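Local coordinates for YjbQ family protein (Aeropyrum pernix, PDB 2P6H), which is of unknown function but belongs to the YjbQ (UPF0047) family and probably assembles as a trimer, at the interface of chains A and B. Sequence-based numbering; all coordinates share one arbitrary frame. Chains: chain A/B, Hypothetical protein.

Contact 1: the interface of chains A and B. Residues chain A 41-44, 87, 90, 95; chain B 50-52, 109-112.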
loop_
_atom_site.group_PDB
_atom_site.type_symbol
_atom_site.label_atom_id
_atom_site.label_comp_id
_atom_site.label_asym_id
_atom_site.label_seq_id
_atom_site.Cartn_x
_atom_site.Cartn_y
_atom_site.Cartn_z
ATOM N N VAL A 41 -3.941 -9.077 -6.601
ATOM C CA VAL A 41 -3.320 -10.104 -7.403
ATOM C C VAL A 41 -2.616 -11.112 -6.468
ATOM O O VAL A 41 -2.053 -10.757 -5.440
ATOM C CB VAL A 41 -2.374 -9.421 -8.447
ATOM C CG1 VAL A 41 -3.050 -8.184 -9.034
ATOM C CG2 VAL A 41 -1.071 -9.016 -7.784
ATOM N N PRO A 42 -2.752 -12.399 -6.778
ATOM C CA PRO A 42 -2.159 -13.457 -5.977
ATOM C C PRO A 42 -0.677 -13.704 -6.335
ATOM O O PRO A 42 -0.082 -14.694 -5.932
ATOM C CB PRO A 42 -2.967 -14.690 -6.322
ATOM C CG PRO A 42 -3.195 -14.542 -7.817
ATOM C CD PRO A 42 -3.527 -12.989 -7.871
ATOM N N HIS A 43 -0.086 -12.776 -7.080
ATOM C CA HIS A 43 1.307 -12.940 -7.512
ATOM C C HIS A 43 2.311 -12.190 -6.638
ATOM O O HIS A 43 2.033 -11.080 -6.193
ATOM C CB HIS A 43 1.458 -12.469 -8.966
ATOM C CG HIS A 43 0.472 -13.089 -9.911
ATOM N ND1 HIS A 43 0.409 -14.446 -10.140
ATOM C CD2 HIS A 43 -0.494 -12.531 -10.681
ATOM C CE1 HIS A 43 -0.554 -14.700 -11.009
ATOM N NE2 HIS A 43 -1.118 -13.556 -11.352
ATOM N N THR A 44 3.468 -12.808 -6.401
ATOM C CA THR A 44 4.532 -12.190 -5.613
ATOM C C THR A 44 5.527 -11.464 -6.536
ATOM O O THR A 44 6.430 -10.788 -6.056
ATOM C CB THR A 44 5.345 -13.234 -4.803
ATOM O OG1 THR A 44 6.014 -14.124 -5.708
ATOM C CG2 THR A 44 4.441 -14.034 -3.872
ATOM N N HIS A 87 10.086 -9.410 -7.018
ATOM C CA HIS A 87 9.603 -9.559 -5.651
ATOM C C HIS A 87 9.784 -8.220 -4.934
ATOM O O HIS A 87 8.891 -7.755 -4.231
ATOM C CB HIS A 87 10.401 -10.650 -4.922
ATOM C CG HIS A 87 10.188 -12.035 -5.465
ATOM N ND1 HIS A 87 9.149 -12.844 -5.059
ATOM C CD2 HIS A 87 10.912 -12.766 -6.348
ATOM C CE1 HIS A 87 9.247 -14.019 -5.663
ATOM N NE2 HIS A 87 10.306 -13.997 -6.448
ATOM N N ASN A 90 7.244 -5.662 -6.075
ATOM C CA ASN A 90 5.959 -6.001 -5.474
ATOM C C ASN A 90 5.863 -5.510 -4.040
ATOM O O ASN A 90 4.843 -5.028 -3.604
ATOM C CB ASN A 90 5.742 -7.522 -5.527
ATOM C CG ASN A 90 4.548 -7.961 -4.692
ATOM O OD1 ASN A 90 3.506 -8.345 -5.204
ATOM N ND2 ASN A 90 4.721 -7.924 -3.360
ATOM N N ASP A 95 0.146 -5.407 -3.549
ATOM C CA ASP A 95 -0.606 -6.369 -4.348
ATOM C C ASP A 95 -2.120 -6.266 -4.215
ATOM O O ASP A 95 -2.846 -7.119 -4.726
ATOM C CB ASP A 95 -0.163 -7.791 -3.999
ATOM C CG ASP A 95 0.012 -7.985 -2.519
ATOM O OD1 ASP A 95 -0.677 -7.285 -1.748
ATOM O OD2 ASP A 95 0.834 -8.834 -2.124
ATOM N N VAL B 50 3.404 -8.504 1.668
ATOM C CA VAL B 50 3.026 -9.841 1.241
ATOM C C VAL B 50 3.898 -10.270 0.109
ATOM O O VAL B 50 3.964 -9.635 -0.936
ATOM C CB VAL B 50 1.611 -9.826 0.704
ATOM C CG1 VAL B 50 1.267 -11.191 0.112
ATOM C CG2 VAL B 50 0.637 -9.505 1.823
ATOM N N ASN B 51 4.635 -11.352 0.330
ATOM C CA ASN B 51 5.481 -11.897 -0.723
ATOM C C ASN B 51 5.978 -13.280 -0.321
ATOM O O ASN B 51 5.460 -13.915 0.588
ATOM C CB ASN B 51 6.670 -10.945 -0.942
ATOM C CG ASN B 51 7.106 -10.954 -2.396
ATOM O OD1 ASN B 51 7.871 -11.806 -2.839
ATOM N ND2 ASN B 51 6.601 -9.960 -3.147
ATOM N N GLU B 52 6.973 -13.787 -1.044
ATOM C CA GLU B 52 7.483 -15.141 -0.824
ATOM C C GLU B 52 8.445 -15.239 0.355
ATOM O O GLU B 52 9.375 -14.433 0.483
ATOM C CB GLU B 52 8.172 -15.649 -2.098
ATOM C CG GLU B 52 8.327 -17.157 -2.150
ATOM C CD GLU B 52 8.898 -17.667 -3.479
ATOM O OE1 GLU B 52 8.743 -16.982 -4.528
ATOM O OE2 GLU B 52 9.488 -18.771 -3.472
ATOM N N GLY B 109 -2.104 -15.951 -2.584
ATOM C CA GLY B 109 -1.673 -16.740 -3.722
ATOM C C GLY B 109 -0.836 -17.914 -3.266
ATOM O O GLY B 109 -0.466 -18.009 -2.101
ATOM N N THR B 110 -0.517 -18.804 -4.194
ATOM C CA THR B 110 0.267 -20.003 -3.814
ATOM C C THR B 110 1.571 -19.680 -3.117
ATOM O O THR B 110 1.946 -20.297 -2.128
ATOM C CB THR B 110 0.672 -20.764 -5.049
ATOM O OG1 THR B 110 -0.488 -21.001 -5.851
ATOM C CG2 THR B 110 1.282 -22.113 -4.657
ATOM N N TRP B 111 2.305 -18.671 -3.572
ATOM C CA TRP B 111 3.586 -18.320 -2.957
ATOM C C TRP B 111 3.574 -17.066 -2.087
ATOM O O TRP B 111 4.630 -16.603 -1.656
ATOM C CB TRP B 111 4.642 -18.170 -4.057
ATOM C CG TRP B 111 4.518 -19.242 -5.099
ATOM C CD1 TRP B 111 4.072 -19.095 -6.381
ATOM C CD2 TRP B 111 4.733 -20.641 -4.905
ATOM N NE1 TRP B 111 3.986 -20.321 -6.997
ATOM C CE2 TRP B 111 4.386 -21.288 -6.111
ATOM C CE3 TRP B 111 5.178 -21.412 -3.824
ATOM C CZ2 TRP B 111 4.471 -22.676 -6.269
ATOM C CZ3 TRP B 111 5.262 -22.797 -3.982
ATOM C CH2 TRP B 111 4.910 -23.410 -5.198
ATOM N N GLN B 112 2.390 -16.512 -1.834
ATOM C CA GLN B 112 2.277 -15.311 -1.006
ATOM C C GLN B 112 2.223 -15.640 0.478
ATOM O O GLN B 112 1.533 -16.570 0.900
ATOM C CB GLN B 112 1.023 -14.506 -1.373
ATOM C CG GLN B 112 1.043 -13.924 -2.782
ATOM C CD GLN B 112 -0.166 -13.041 -3.075
ATOM O OE1 GLN B 112 -1.297 -13.365 -2.702
ATOM N NE2 GLN B 112 0.072 -11.925 -3.759
HETATM O O HOH W 1 1.902 -16.448 -5.533
HETATM O O HOH W 2 2.460 -10.419 -3.191
HETATM O O HOH W 3 10.538 -17.001 -6.788
#

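Contact 2: the interface of chains A and B. Residues chain A 75-77, 79-80, 84; chain B 54, 56-57, 60.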
loop_
_atom_site.group_PDB
_atom_site.type_symbol
_atom_site.label_atom_id
_atom_site.label_comp_id
_atom_site.label_asym_id
_atom_site.label_seq_id
_atom_site.Cartn_x
_atom_site.Cartn_y
_atom_site.Cartn_z
ATOM N N TRP A 75 21.590 -10.003 -6.169
ATOM C CA TRP A 75 20.609 -10.455 -5.190
ATOM C C TRP A 75 20.891 -11.918 -4.870
ATOM O O TRP A 75 21.172 -12.709 -5.769
ATOM C CB TRP A 75 19.191 -10.322 -5.754
ATOM C CG TRP A 75 18.834 -8.922 -6.131
ATOM C CD1 TRP A 75 18.508 -8.456 -7.378
ATOM C CD2 TRP A 75 18.775 -7.797 -5.255
ATOM N NE1 TRP A 75 18.250 -7.105 -7.326
ATOM C CE2 TRP A 75 18.406 -6.677 -6.033
ATOM C CE3 TRP A 75 19.000 -7.625 -3.882
ATOM C CZ2 TRP A 75 18.259 -5.402 -5.482
ATOM C CZ3 TRP A 75 18.854 -6.356 -3.334
ATOM C CH2 TRP A 75 18.483 -5.260 -4.138
ATOM N N LYS A 76 20.818 -12.273 -3.594
ATOM C CA LYS A 76 21.086 -13.651 -3.192
ATOM C C LYS A 76 20.008 -14.617 -3.694
ATOM O O LYS A 76 20.232 -15.808 -3.858
ATOM C CB LYS A 76 21.148 -13.698 -1.667
ATOM C CG LYS A 76 22.417 -13.045 -1.123
ATOM C CD LYS A 76 22.393 -12.920 0.399
ATOM C CE LYS A 76 23.795 -12.998 1.009
ATOM N NZ LYS A 76 23.865 -12.143 2.192
ATOM N N HIS A 77 18.808 -14.103 -3.952
ATOM C CA HIS A 77 17.727 -14.929 -4.484
ATOM C C HIS A 77 18.165 -15.462 -5.860
ATOM O O HIS A 77 17.594 -16.432 -6.354
ATOM C CB HIS A 77 16.438 -14.111 -4.632
ATOM C CG HIS A 77 15.250 -14.910 -5.065
ATOM N ND1 HIS A 77 14.735 -15.961 -4.326
ATOM C CD2 HIS A 77 14.446 -14.800 -6.152
ATOM C CE1 HIS A 77 13.677 -16.453 -4.936
ATOM N NE2 HIS A 77 13.479 -15.763 -6.052
ATOM N N LEU A 79 20.576 -17.196 -6.617
ATOM C CA LEU A 79 21.029 -18.588 -6.542
ATOM C C LEU A 79 19.836 -19.499 -6.813
ATOM O O LEU A 79 19.981 -20.586 -7.366
ATOM C CB LEU A 79 21.612 -18.821 -5.138
ATOM C CG LEU A 79 22.061 -20.249 -4.822
ATOM C CD1 LEU A 79 23.167 -20.234 -3.750
ATOM C CD2 LEU A 79 20.900 -21.101 -4.279
ATOM N N VAL A 80 18.643 -19.003 -6.417
ATOM C CA VAL A 80 17.391 -19.778 -6.515
ATOM C C VAL A 80 16.616 -19.538 -7.839
ATOM O O VAL A 80 16.107 -20.457 -8.471
ATOM C CB VAL A 80 16.520 -19.458 -5.280
ATOM C CG1 VAL A 80 15.125 -20.071 -5.428
ATOM C CG2 VAL A 80 17.166 -20.016 -4.018
ATOM N N ALA A 84 14.380 -11.858 -8.615
ATOM C CA ALA A 84 14.469 -11.161 -7.336
ATOM C C ALA A 84 13.884 -9.745 -7.416
ATOM O O ALA A 84 13.094 -9.334 -6.557
ATOM C CB ALA A 84 15.928 -11.100 -6.875
ATOM N N GLU B 54 11.018 -16.992 0.996
ATOM C CA GLU B 54 12.205 -17.718 0.660
ATOM C C GLU B 54 13.347 -17.073 1.390
ATOM O O GLU B 54 13.545 -15.866 1.343
ATOM C CB GLU B 54 12.427 -17.611 -0.848
ATOM C CG GLU B 54 13.437 -18.640 -1.361
ATOM C CD GLU B 54 14.841 -18.088 -1.225
ATOM O OE1 GLU B 54 15.102 -17.016 -1.750
ATOM O OE2 GLU B 54 15.676 -18.760 -0.619
ATOM N N ARG B 56 16.677 -16.586 1.094
ATOM C CA ARG B 56 17.582 -15.660 0.438
ATOM C C ARG B 56 16.848 -14.385 0.034
ATOM O O ARG B 56 17.319 -13.274 0.242
ATOM C CB ARG B 56 18.153 -16.349 -0.801
ATOM C CG ARG B 56 19.201 -17.402 -0.444
ATOM C CD ARG B 56 19.321 -18.485 -1.523
ATOM N NE ARG B 56 19.999 -19.669 -0.986
ATOM C CZ ARG B 56 19.243 -20.759 -0.755
ATOM N NH1 ARG B 56 17.950 -20.739 -1.022
ATOM N NH2 ARG B 56 19.807 -21.856 -0.242
ATOM N N LEU B 57 15.640 -14.518 -0.507
ATOM C CA LEU B 57 14.828 -13.345 -0.869
ATOM C C LEU B 57 14.617 -12.434 0.335
ATOM O O LEU B 57 14.628 -11.214 0.233
ATOM C CB LEU B 57 13.463 -13.803 -1.419
ATOM C CG LEU B 57 12.496 -12.635 -1.733
ATOM C CD1 LEU B 57 13.056 -11.684 -2.791
ATOM C CD2 LEU B 57 11.141 -13.111 -2.258
ATOM N N ASP B 60 17.469 -10.416 0.788
ATOM C CA ASP B 60 17.515 -9.392 -0.253
ATOM C C ASP B 60 16.605 -8.204 0.081
ATOM O O ASP B 60 16.890 -7.064 -0.209
ATOM C CB ASP B 60 17.058 -9.982 -1.592
ATOM C CG ASP B 60 18.101 -10.939 -2.183
ATOM O OD1 ASP B 60 19.277 -10.816 -1.843
ATOM O OD2 ASP B 60 17.707 -11.758 -3.004
#

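Contact 1: the interface of chains A and B
Two small carbon contacts form the centre. The methyl CG2 of A:Thr44, beside its backbone N, lies 3.6 Å from CG of B:Gln112, the side chains sliding past each other in opposite directions. A:Pro42 sets ring carbon CB against CA of B:Gly109, whose missing side chain permits close approach. B:Gly109 to B:Gln112 spell Gly-Thr-Trp-Gln, part of the family's conserved signature. Extended beyond CG, B:Gln112 runs alongside A:Pro42; NE2 hydrogen-bonds to an in-plane lone pair of A:Val41 O (3.0 Å), while OE1 takes the N-H of B:Gly109 from above its carbonyl plane (2.7 Å), fixing the amide's rotation. B:Asn51 uses both amide ends: ND2 reaches a lone pair of A:Thr44 O at 3.0 Å; OD1 accepts ND1 of A:His87 (2.8 Å), nearly in the ring plane, ring and amide 65° apart, and the N-H of B:Glu52. An alanine in place of B:Asn51 would probably untie A:His87 and the A:Thr44 carbonyl from chain B. A:Asn90 ND2 sits 2.8 Å from B:Asn51 ND2, two donors as modelled, which cannot bond; turning the A:Asn90 amide would supply an acceptor but give up its weak bond to B:Val50 O. Inside the interface a water is held by A:Asp95 OD2, B:Val50 O, A:His43 O, A:Asn90 OD1 and B:Gln112 NE2. At the rim another joins A:His87 NE2 to B:Glu52 OE1. The site fastens the A:Val41-A:Thr44 loop and helix 84-93 of chain A onto chain B, probably supporting a trimer.

Contact 2: the interface of chains A and B
A:Lys76 and A:His77 have helical backbone torsions, so their successive N-H groups at the start of 3-10 helix 76-79 face the same way. In this UPF0047 protein that helix start is capped from the other chain. B:Asp60, on helix 55-69, straddles the pair: OD1 accepts A:Lys76 N and OD2 accepts A:His77 N, both at 2.8 Å and both through syn lone pairs. A short carboxylate suits the task, matching two neighbouring N-H groups with its two oxygens, and the helix start would probably stabilise its negative charge. CB of A:Trp75 lies 3.4 Å from B:Asp60 OD2, the side chains crossing obliquely, with the indole and carboxylate planes 66° apart. A:His77 holds CG anti to its backbone N (chi1 -175°) and sends ND1 to B:Glu54 OE1, 2.8 Å away. That oxygen lies nearly in the ring plane but is met from above the carboxylate plane. B:Glu54, bent at chi2, also caps its own helix, OE1 accepting B:Leu57 N and OE2 accepting B:Arg56 N at 2.9 Å. OE2 further makes a salt bridge with B:Arg56 NH1 (3.0 Å) of weak hydrogen-bond geometry, which probably helps to steady the guanidinium. The long B:Arg56 chain, extended from CG to NE, passes A:Val80 at about a right angle, CD 3.6 Å from methyl CG2, while A:Leu79 CD2 rests over one guanidinium face toward its rim; arginine offers both a flat face and an aliphatic stem to these branched side chains.

The centres of the C-alpha atoms of contact 1 and contact 2 lie about 15 Å apart, as neighbouring patches of one interface between the same two chains. Helix 84-93 of chain A takes part in both, through A:Ala84 at its start in contact 2 and A:His87 and A:Asn90 farther along in contact 1. On chain B, strand 46-51 leads by a short turn into helix 55-69, so the two patches are joined along the sequence as well. The interface is not an exact two-fold, and each chain can present different surfaces to its partners, as fits the deposited three-chain assembly, probably a ring-like trimer.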